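Local structure of transcriptional regulator AdcR (Streptococcus pneumoniae, 3TGN) at residues Asn13-Gln18 / His23-Gly28; His42-Leu47 / Gly79-Ser84; Ser74-Gly79 / Ile93-Thr98. The protein represses zinc-uptake and related genes when zinc is bound, and activates at least one other, by binding their promoters as a homodimer. All coordinates share one frame; numbering follows the deposited sequence.

Interaction 1. Residues Asn13-Gln18 / His23-Gly28. With ZN (zinc ion), chain E.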
loop_
_atom_site.group_PDB
_atom_site.type_symbol
_atom_site.label_atom_id
_atom_site.label_comp_id
_atom_site.label_asym_id
_atom_site.label_seq_id
_atom_site.Cartn_x
_atom_site.Cartn_y
_atom_site.Cartn_z
ATOM N N ASN B 13 3.322 -4.148 7.890
ATOM C CA ASN B 13 2.441 -5.254 7.514
ATOM C C ASN B 13 0.972 -4.848 7.561
ATOM O O ASN B 13 0.213 -5.128 6.634
ATOM C CB ASN B 13 2.655 -6.462 8.427
ATOM C CG ASN B 13 3.904 -7.242 8.083
ATOM O OD1 ASN B 13 4.665 -6.856 7.201
ATOM N ND2 ASN B 13 4.126 -8.347 8.789
ATOM N N GLU B 14 0.577 -4.190 8.647
ATOM C CA GLU B 14 -0.812 -3.788 8.840
ATOM C C GLU B 14 -1.252 -2.748 7.809
ATOM O O GLU B 14 -2.349 -2.835 7.263
ATOM C CB GLU B 14 -1.030 -3.257 10.261
ATOM C CG GLU B 14 -2.494 -3.129 10.656
ATOM C CD GLU B 14 -3.203 -4.469 10.703
ATOM O OE1 GLU B 14 -2.626 -5.430 11.251
ATOM O OE2 GLU B 14 -4.337 -4.566 10.186
ATOM N N VAL B 15 -0.398 -1.761 7.549
ATOM C CA VAL B 15 -0.694 -0.759 6.534
ATOM C C VAL B 15 -1.043 -1.435 5.214
ATOM O O VAL B 15 -2.094 -1.182 4.631
ATOM C CB VAL B 15 0.496 0.207 6.311
ATOM C CG1 VAL B 15 0.301 1.011 5.033
ATOM C CG2 VAL B 15 0.656 1.131 7.501
ATOM N N ILE B 16 -0.158 -2.311 4.760
ATOM C CA ILE B 16 -0.323 -2.969 3.475
ATOM C C ILE B 16 -1.607 -3.792 3.436
ATOM O O ILE B 16 -2.345 -3.760 2.451
ATOM C CB ILE B 16 0.904 -3.836 3.153
ATOM C CG1 ILE B 16 2.150 -2.944 3.067
ATOM C CG2 ILE B 16 0.688 -4.607 1.866
ATOM C CD1 ILE B 16 3.468 -3.701 3.071
ATOM N N LEU B 17 -1.877 -4.512 4.520
ATOM C CA LEU B 17 -3.115 -5.269 4.647
ATOM C C LEU B 17 -4.335 -4.356 4.521
ATOM O O LEU B 17 -5.303 -4.686 3.837
ATOM C CB LEU B 17 -3.155 -6.000 5.991
ATOM C CG LEU B 17 -4.474 -6.708 6.308
ATOM C CD1 LEU B 17 -4.826 -7.692 5.202
ATOM C CD2 LEU B 17 -4.412 -7.410 7.659
ATOM N N GLN B 18 -4.279 -3.209 5.193
ATOM C CA GLN B 18 -5.388 -2.261 5.194
ATOM C C GLN B 18 -5.588 -1.587 3.836
ATOM O O GLN B 18 -6.694 -1.157 3.507
ATOM C CB GLN B 18 -5.191 -1.205 6.288
ATOM C CG GLN B 18 -5.350 -1.744 7.700
ATOM C CD GLN B 18 -6.726 -2.335 7.938
ATOM O OE1 GLN B 18 -7.701 -1.929 7.307
ATOM N NE2 GLN B 18 -6.812 -3.303 8.844
ATOM N N HIS B 23 -4.615 1.676 -4.262
ATOM C CA HIS B 23 -3.412 2.497 -4.354
ATOM C C HIS B 23 -3.347 3.535 -3.233
ATOM O O HIS B 23 -2.375 4.279 -3.118
ATOM C CB HIS B 23 -3.320 3.177 -5.727
ATOM C CG HIS B 23 -4.093 4.456 -5.827
ATOM N ND1 HIS B 23 -5.409 4.502 -6.233
ATOM C CD2 HIS B 23 -3.730 5.737 -5.582
ATOM C CE1 HIS B 23 -5.826 5.756 -6.228
ATOM N NE2 HIS B 23 -4.826 6.525 -5.838
ATOM N N GLU B 24 -4.383 3.571 -2.404
ATOM C CA GLU B 24 -4.456 4.541 -1.320
ATOM C C GLU B 24 -5.295 4.002 -0.179
ATOM O O GLU B 24 -6.174 3.165 -0.381
ATOM C CB GLU B 24 -5.086 5.843 -1.814
ATOM C CG GLU B 24 -6.534 5.676 -2.252
ATOM C CD GLU B 24 -7.135 6.948 -2.817
ATOM O OE1 GLU B 24 -8.329 6.930 -3.182
ATOM O OE2 GLU B 24 -6.416 7.963 -2.899
ATOM N N ILE B 25 -5.020 4.497 1.021
ATOM C CA ILE B 25 -5.833 4.184 2.180
ATOM C C ILE B 25 -6.812 5.322 2.432
ATOM O O ILE B 25 -6.425 6.493 2.477
ATOM C CB ILE B 25 -4.971 3.964 3.434
ATOM C CG1 ILE B 25 -4.247 2.617 3.351
ATOM C CG2 ILE B 25 -5.826 4.036 4.692
ATOM C CD1 ILE B 25 -3.335 2.338 4.523
ATOM N N LEU B 26 -8.086 4.971 2.575
ATOM C CA LEU B 26 -9.115 5.928 2.955
ATOM C C LEU B 26 -9.816 5.442 4.221
ATOM O O LEU B 26 -10.121 4.256 4.352
ATOM C CB LEU B 26 -10.113 6.120 1.811
ATOM C CG LEU B 26 -9.564 6.826 0.565
ATOM C CD1 LEU B 26 -10.472 6.617 -0.639
ATOM C CD2 LEU B 26 -9.352 8.309 0.828
ATOM N N ILE B 27 -10.053 6.354 5.160
ATOM C CA ILE B 27 -10.660 5.992 6.433
ATOM C C ILE B 27 -12.178 5.891 6.333
ATOM O O ILE B 27 -12.842 6.824 5.880
ATOM C CB ILE B 27 -10.317 7.009 7.538
ATOM C CG1 ILE B 27 -8.803 7.163 7.678
ATOM C CG2 ILE B 27 -10.937 6.577 8.854
ATOM C CD1 ILE B 27 -8.096 5.891 8.078
ATOM N N GLY B 28 -12.724 4.760 6.765
ATOM C CA GLY B 28 -14.162 4.566 6.768
ATOM C C GLY B 28 -14.739 4.178 5.419
ATOM O O GLY B 28 -14.019 4.085 4.423
HETATM ZN ZN ZN E . -8.766 8.759 -3.794
#
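The loop after helix 3-19 passes across its last turns, and Gln18 and Ile25 have the closest CA atoms, 7.1 Å apart. Ile25 carries the contact. Its chain is extended (chi2 178°), which sends the CD1 methyl out to the helix. There CD1 lies 3.9 Å from Val15 CG1, and the two side chains cross at about a right angle. The same methyl sits 3.7 Å from the backbone O of Val15, and Gln18 CB lies at its margin. The contact is small and apolar. Gln18 turns its amide away from the loop, and its NE2 donates a nearly straight bond to Glu14 OE2 at 3.1 Å, with the acceptor close to the amide plane. Val15 also packs on Leu12 of the second subunit, and Ile25 on Tyr119 of helix 102-123. One residue before Ile25, Glu24 reaches away from helix 3-19. Its OE1 binds a zinc ion at 2.0 Å; OE2 makes a longer bond at 2.6 Å. OE1 also accepts a hydrogen bond from Asn38 ND2. His42, His108 and His112 complete this site, the first zinc site of the MarR-family regulator AdcR.

Interaction 2. Residues His42-Leu47 / Gly79-Ser84. With ZN (zinc ion), chain E.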
loop_
_atom_site.group_PDB
_atom_site.type_symbol
_atom_site.label_atom_id
_atom_site.label_comp_id
_atom_site.label_asym_id
_atom_site.label_seq_id
_atom_site.Cartn_x
_atom_site.Cartn_y
_atom_site.Cartn_z
ATOM N N HIS B 42 -11.625 8.022 -7.743
ATOM C CA HIS B 42 -10.463 8.899 -7.678
ATOM C C HIS B 42 -10.248 9.597 -9.019
ATOM O O HIS B 42 -9.912 10.781 -9.067
ATOM C CB HIS B 42 -9.210 8.119 -7.269
ATOM C CG HIS B 42 -8.074 8.993 -6.833
ATOM N ND1 HIS B 42 -7.856 9.324 -5.513
ATOM C CD2 HIS B 42 -7.103 9.613 -7.542
ATOM C CE1 HIS B 42 -6.794 10.106 -5.428
ATOM N NE2 HIS B 42 -6.319 10.297 -6.646
ATOM N N ILE B 43 -10.453 8.858 -10.106
ATOM C CA ILE B 43 -10.365 9.431 -11.444
ATOM C C ILE B 43 -11.374 10.557 -11.610
ATOM O O ILE B 43 -11.038 11.632 -12.104
ATOM C CB ILE B 43 -10.593 8.374 -12.541
ATOM C CG1 ILE B 43 -9.394 7.428 -12.621
ATOM C CG2 ILE B 43 -10.814 9.039 -13.887
ATOM C CD1 ILE B 43 -9.480 6.419 -13.749
ATOM N N LEU B 44 -12.612 10.311 -11.191
ATOM C CA LEU B 44 -13.645 11.339 -11.266
ATOM C C LEU B 44 -13.262 12.574 -10.448
ATOM O O LEU B 44 -13.523 13.705 -10.855
ATOM C CB LEU B 44 -15.002 10.782 -10.822
ATOM C CG LEU B 44 -15.611 9.727 -11.750
ATOM C CD1 LEU B 44 -16.966 9.257 -11.234
ATOM C CD2 LEU B 44 -15.737 10.270 -13.162
ATOM N N MET B 45 -12.625 12.357 -9.302
ATOM C CA MET B 45 -12.186 13.473 -8.470
ATOM C C MET B 45 -11.121 14.287 -9.196
ATOM O O MET B 45 -11.205 15.515 -9.277
ATOM C CB MET B 45 -11.647 12.972 -7.127
ATOM C CG MET B 45 -11.338 14.092 -6.132
ATOM S SD MET B 45 -10.545 13.510 -4.618
ATOM C CE MET B 45 -8.952 12.972 -5.241
ATOM N N LEU B 46 -10.118 13.594 -9.725
ATOM C CA LEU B 46 -9.040 14.250 -10.453
ATOM C C LEU B 46 -9.561 14.997 -11.678
ATOM O O LEU B 46 -9.220 16.158 -11.897
ATOM C CB LEU B 46 -7.967 13.237 -10.865
ATOM C CG LEU B 46 -7.171 12.583 -9.732
ATOM C CD1 LEU B 46 -6.046 11.720 -10.292
ATOM C CD2 LEU B 46 -6.619 13.642 -8.785
ATOM N N LEU B 47 -10.396 14.332 -12.469
ATOM C CA LEU B 47 -10.917 14.934 -13.696
ATOM C C LEU B 47 -11.898 16.074 -13.426
ATOM O O LEU B 47 -12.148 16.906 -14.300
ATOM C CB LEU B 47 -11.555 13.873 -14.596
ATOM C CG LEU B 47 -10.579 12.857 -15.202
ATOM C CD1 LEU B 47 -11.304 11.855 -16.093
ATOM C CD2 LEU B 47 -9.481 13.567 -15.979
ATOM N N GLY B 79 -22.017 6.306 -18.054
ATOM C CA GLY B 79 -22.504 7.673 -18.079
ATOM C C GLY B 79 -21.935 8.590 -17.011
ATOM O O GLY B 79 -22.583 9.558 -16.616
ATOM N N MET B 80 -20.723 8.295 -16.548
ATOM C CA MET B 80 -20.050 9.144 -15.566
ATOM C C MET B 80 -19.164 10.178 -16.251
ATOM O O MET B 80 -18.880 11.241 -15.693
ATOM C CB MET B 80 -19.210 8.301 -14.606
ATOM C CG MET B 80 -20.021 7.483 -13.620
ATOM S SD MET B 80 -21.059 8.494 -12.548
ATOM C CE MET B 80 -21.906 7.211 -11.627
ATOM N N LEU B 81 -18.724 9.855 -17.463
ATOM C CA LEU B 81 -17.908 10.761 -18.259
ATOM C C LEU B 81 -18.471 10.877 -19.669
ATOM O O LEU B 81 -19.057 9.930 -20.193
ATOM C CB LEU B 81 -16.461 10.268 -18.324
ATOM C CG LEU B 81 -15.667 10.249 -17.016
ATOM C CD1 LEU B 81 -14.353 9.498 -17.191
ATOM C CD2 LEU B 81 -15.417 11.665 -16.516
ATOM N N GLU B 82 -18.294 12.046 -20.272
ATOM C CA GLU B 82 -18.684 12.270 -21.658
ATOM C C GLU B 82 -17.620 13.133 -22.312
ATOM O O GLU B 82 -16.896 13.851 -21.626
ATOM C CB GLU B 82 -20.034 12.985 -21.728
ATOM C CG GLU B 82 -19.994 14.398 -21.167
ATOM C CD GLU B 82 -21.366 15.034 -21.066
ATOM O OE1 GLU B 82 -22.357 14.385 -21.461
ATOM O OE2 GLU B 82 -21.451 16.185 -20.587
ATOM N N THR B 83 -17.519 13.063 -23.635
ATOM C CA THR B 83 -16.581 13.912 -24.359
ATOM C C THR B 83 -17.112 15.337 -24.412
ATOM O O THR B 83 -18.324 15.556 -24.434
ATOM C CB THR B 83 -16.347 13.415 -25.795
ATOM O OG1 THR B 83 -17.587 13.420 -26.513
ATOM C CG2 THR B 83 -15.771 12.010 -25.789
ATOM N N SER B 84 -16.207 16.308 -24.432
ATOM C CA SER B 84 -16.617 17.702 -24.502
ATOM C C SER B 84 -15.525 18.616 -25.039
ATOM O O SER B 84 -14.356 18.235 -25.135
ATOM C CB SER B 84 -17.078 18.195 -23.131
ATOM O OG SER B 84 -17.661 19.482 -23.229
HETATM ZN ZN ZN E . -8.766 8.759 -3.794
#
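Met80, just after Gly79, the C-prime residue of the Schellman motif that ends helix 65-77, meets Leu44 of helix 38-50 through the base of its side chain. Its CB lies 4.2 Å from Leu44 CD1. The bend at chi2 leads its end away from helix 38-50; the side chain also packs on Val34 and Ala101. Leu81, the first residue of strand 81-84, makes the main contact. Its CD2 methyl touches Leu44 CD2 at 3.6 Å. Its CD1 methyl lies 4.0 Å from Leu47 CD1, where the two side chains cross at about a right angle. Leu81 thus fits against two leucines one helical turn apart. Leu97 of strand 94-97 touches both Leu47 and Leu81, and Ile104 of helix 102-123 packs on Leu44. At the start of the helical segment, His42 binds zinc through ND1 at 2.0 Å. The methyl CE of Met45 lies over one face of its ring, offset toward the rim. This buried leucine cluster joins helix to wing in the winged helix-turn-helix fold of MarR regulators.

Interaction 3. Residues Ser74-Gly79 / Ile93-Thr98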
loop_
_atom_site.group_PDB
_atom_site.type_symbol
_atom_site.label_atom_id
_atom_site.label_comp_id
_atom_site.label_asym_id
_atom_site.label_seq_id
_atom_site.Cartn_x
_atom_site.Cartn_y
_atom_site.Cartn_z
ATOM N N SER B 74 -15.441 2.112 -18.847
ATOM C CA SER B 74 -16.539 1.817 -17.936
ATOM C C SER B 74 -17.260 3.093 -17.506
ATOM O O SER B 74 -18.491 3.141 -17.475
ATOM C CB SER B 74 -16.018 1.063 -16.713
ATOM O OG SER B 74 -17.031 0.914 -15.736
ATOM N N LEU B 75 -16.491 4.128 -17.177
ATOM C CA LEU B 75 -17.070 5.398 -16.741
ATOM C C LEU B 75 -17.859 6.076 -17.859
ATOM O O LEU B 75 -18.955 6.588 -17.632
ATOM C CB LEU B 75 -15.988 6.335 -16.199
ATOM C CG LEU B 75 -15.380 5.940 -14.850
ATOM C CD1 LEU B 75 -14.190 6.819 -14.510
ATOM C CD2 LEU B 75 -16.429 6.009 -13.755
ATOM N N VAL B 76 -17.300 6.086 -19.063
ATOM C CA VAL B 76 -18.022 6.614 -20.214
ATOM C C VAL B 76 -19.273 5.777 -20.454
ATOM O O VAL B 76 -20.364 6.310 -20.656
ATOM C CB VAL B 76 -17.147 6.619 -21.485
ATOM C CG1 VAL B 76 -17.982 6.979 -22.708
ATOM C CG2 VAL B 76 -15.988 7.588 -21.325
ATOM N N LYS B 77 -19.107 4.460 -20.412
ATOM C CA LYS B 77 -20.205 3.531 -20.652
ATOM C C LYS B 77 -21.321 3.708 -19.625
ATOM O O LYS B 77 -22.502 3.711 -19.974
ATOM C CB LYS B 77 -19.683 2.091 -20.638
ATOM C CG LYS B 77 -20.638 1.058 -21.211
ATOM C CD LYS B 77 -19.898 -0.231 -21.553
ATOM C CE LYS B 77 -19.095 -0.745 -20.366
ATOM N NZ LYS B 77 -18.333 -1.980 -20.703
ATOM N N GLU B 78 -20.939 3.871 -18.361
ATOM C CA GLU B 78 -21.906 4.009 -17.275
ATOM C C GLU B 78 -22.393 5.446 -17.114
ATOM O O GLU B 78 -23.088 5.769 -16.150
ATOM C CB GLU B 78 -21.318 3.495 -15.967
ATOM N N GLY B 79 -22.017 6.306 -18.054
ATOM C CA GLY B 79 -22.504 7.673 -18.079
ATOM C C GLY B 79 -21.935 8.590 -17.011
ATOM O O GLY B 79 -22.583 9.558 -16.616
ATOM N N ILE B 93 -10.443 17.949 -27.429
ATOM C CA ILE B 93 -11.550 17.165 -26.895
ATOM C C ILE B 93 -11.070 16.391 -25.674
ATOM O O ILE B 93 -9.966 15.847 -25.665
ATOM C CB ILE B 93 -12.133 16.197 -27.952
ATOM C CG1 ILE B 93 -13.449 15.586 -27.466
ATOM C CG2 ILE B 93 -11.132 15.114 -28.296
ATOM C CD1 ILE B 93 -14.187 14.796 -28.537
ATOM N N PHE B 94 -11.899 16.349 -24.640
ATOM C CA PHE B 94 -11.505 15.714 -23.392
ATOM C C PHE B 94 -12.717 15.122 -22.695
ATOM O O PHE B 94 -13.856 15.404 -23.070
ATOM C CB PHE B 94 -10.836 16.736 -22.473
ATOM C CG PHE B 94 -11.706 17.918 -22.157
ATOM C CD1 PHE B 94 -11.792 18.986 -23.036
ATOM C CD2 PHE B 94 -12.444 17.959 -20.986
ATOM C CE1 PHE B 94 -12.597 20.076 -22.750
ATOM C CE2 PHE B 94 -13.250 19.046 -20.694
ATOM C CZ PHE B 94 -13.328 20.104 -21.579
ATOM N N TYR B 95 -12.466 14.302 -21.679
ATOM C CA TYR B 95 -13.539 13.727 -20.882
ATOM C C TYR B 95 -13.863 14.633 -19.704
ATOM O O TYR B 95 -12.977 15.009 -18.938
ATOM C CB TYR B 95 -13.145 12.347 -20.355
ATOM C CG TYR B 95 -12.906 11.302 -21.419
ATOM C CD1 TYR B 95 -13.968 10.723 -22.106
ATOM C CD2 TYR B 95 -11.621 10.874 -21.718
ATOM C CE1 TYR B 95 -13.752 9.757 -23.075
ATOM C CE2 TYR B 95 -11.395 9.909 -22.683
ATOM C CZ TYR B 95 -12.463 9.355 -23.358
ATOM O OH TYR B 95 -12.238 8.394 -24.316
ATOM N N GLN B 96 -15.135 14.981 -19.562
ATOM C CA GLN B 96 -15.581 15.758 -18.415
ATOM C C GLN B 96 -16.708 15.027 -17.701
ATOM O O GLN B 96 -17.404 14.207 -18.301
ATOM C CB GLN B 96 -16.057 17.144 -18.846
ATOM C CG GLN B 96 -17.369 17.134 -19.604
ATOM C CD GLN B 96 -17.961 18.519 -19.762
ATOM O OE1 GLN B 96 -17.312 19.522 -19.463
ATOM N NE2 GLN B 96 -19.203 18.581 -20.231
ATOM N N LEU B 97 -16.882 15.324 -16.420
ATOM C CA LEU B 97 -17.941 14.706 -15.634
ATOM C C LEU B 97 -19.323 15.093 -16.137
ATOM O O LEU B 97 -19.550 16.228 -16.552
ATOM C CB LEU B 97 -17.818 15.091 -14.155
ATOM C CG LEU B 97 -16.792 14.338 -13.304
ATOM C CD1 LEU B 97 -15.376 14.529 -13.839
ATOM C CD2 LEU B 97 -16.888 14.770 -11.846
ATOM N N THR B 98 -20.239 14.132 -16.103
ATOM C CA THR B 98 -21.651 14.407 -16.302
ATOM C C THR B 98 -22.235 14.835 -14.965
ATOM O O THR B 98 -21.541 14.823 -13.947
ATOM C CB THR B 98 -22.401 13.151 -16.763
ATOM O OG1 THR B 98 -22.390 12.178 -15.709
ATOM C CG2 THR B 98 -21.745 12.565 -18.009
#
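In the winged helix-turn-helix domain of AdcR, this contact joins the end of helix 65-77 to strand 94-97, the second strand of the wing. The helix belongs to the predicted DNA-binding motif, where it would be the recognition helix. Two separate touches hold the parts together near the surface. The first is apolar. Val76 points its CG2 methyl at the ring of Tyr95, 3.6 Å from CE1 and 3.8 Å from CD1. The methyl comes to the ring obliquely, and the two side chains cross at about a right angle. Chi1 of Val76 puts CG2 beside the backbone N, opposite the carbonyl carbon, and this is the methyl that meets the ring. The second lies just past the helix, where the backbones come closer: the CA atoms of Gly79 and Thr98 are 7.0 Å apart. Thr98 follows the strand and also pairs through its backbone with Met80. Its chi1 of 66° sets OG1 between the backbone N and the carbonyl carbon, facing the turn. CG2 of Thr98 rests 3.4 Å from Gly79 O. The hydroxyl OG1 of Thr98 donates to the same Gly79 O at 2.8 Å. The C=O...donor angle is 144°, and the donor is tilted 19° from the carbonyl plane.

How the interactions relate
Interactions 2 and 3 are neighbours, with centres 5 Å apart and Gly79 in common. Met80 N lies 2.7 Å from Leu75 O, a probable hydrogen bond that ties the strand start to the helix end. The two wing strands pair where Ser84 N meets Phe94 O at 2.9 Å. Interaction 1 lies on the opposite side of the chain's centre, 25 Å from interaction 2 between centres, but both reach the same zinc ion. Glu24 OE2 and His42 ND1 come within 3.3 Å of each other there. Interaction 3 does not touch interaction 1. Helix 38-50 thus carries both the zinc ligand His42 and the leucines that pack on the wing.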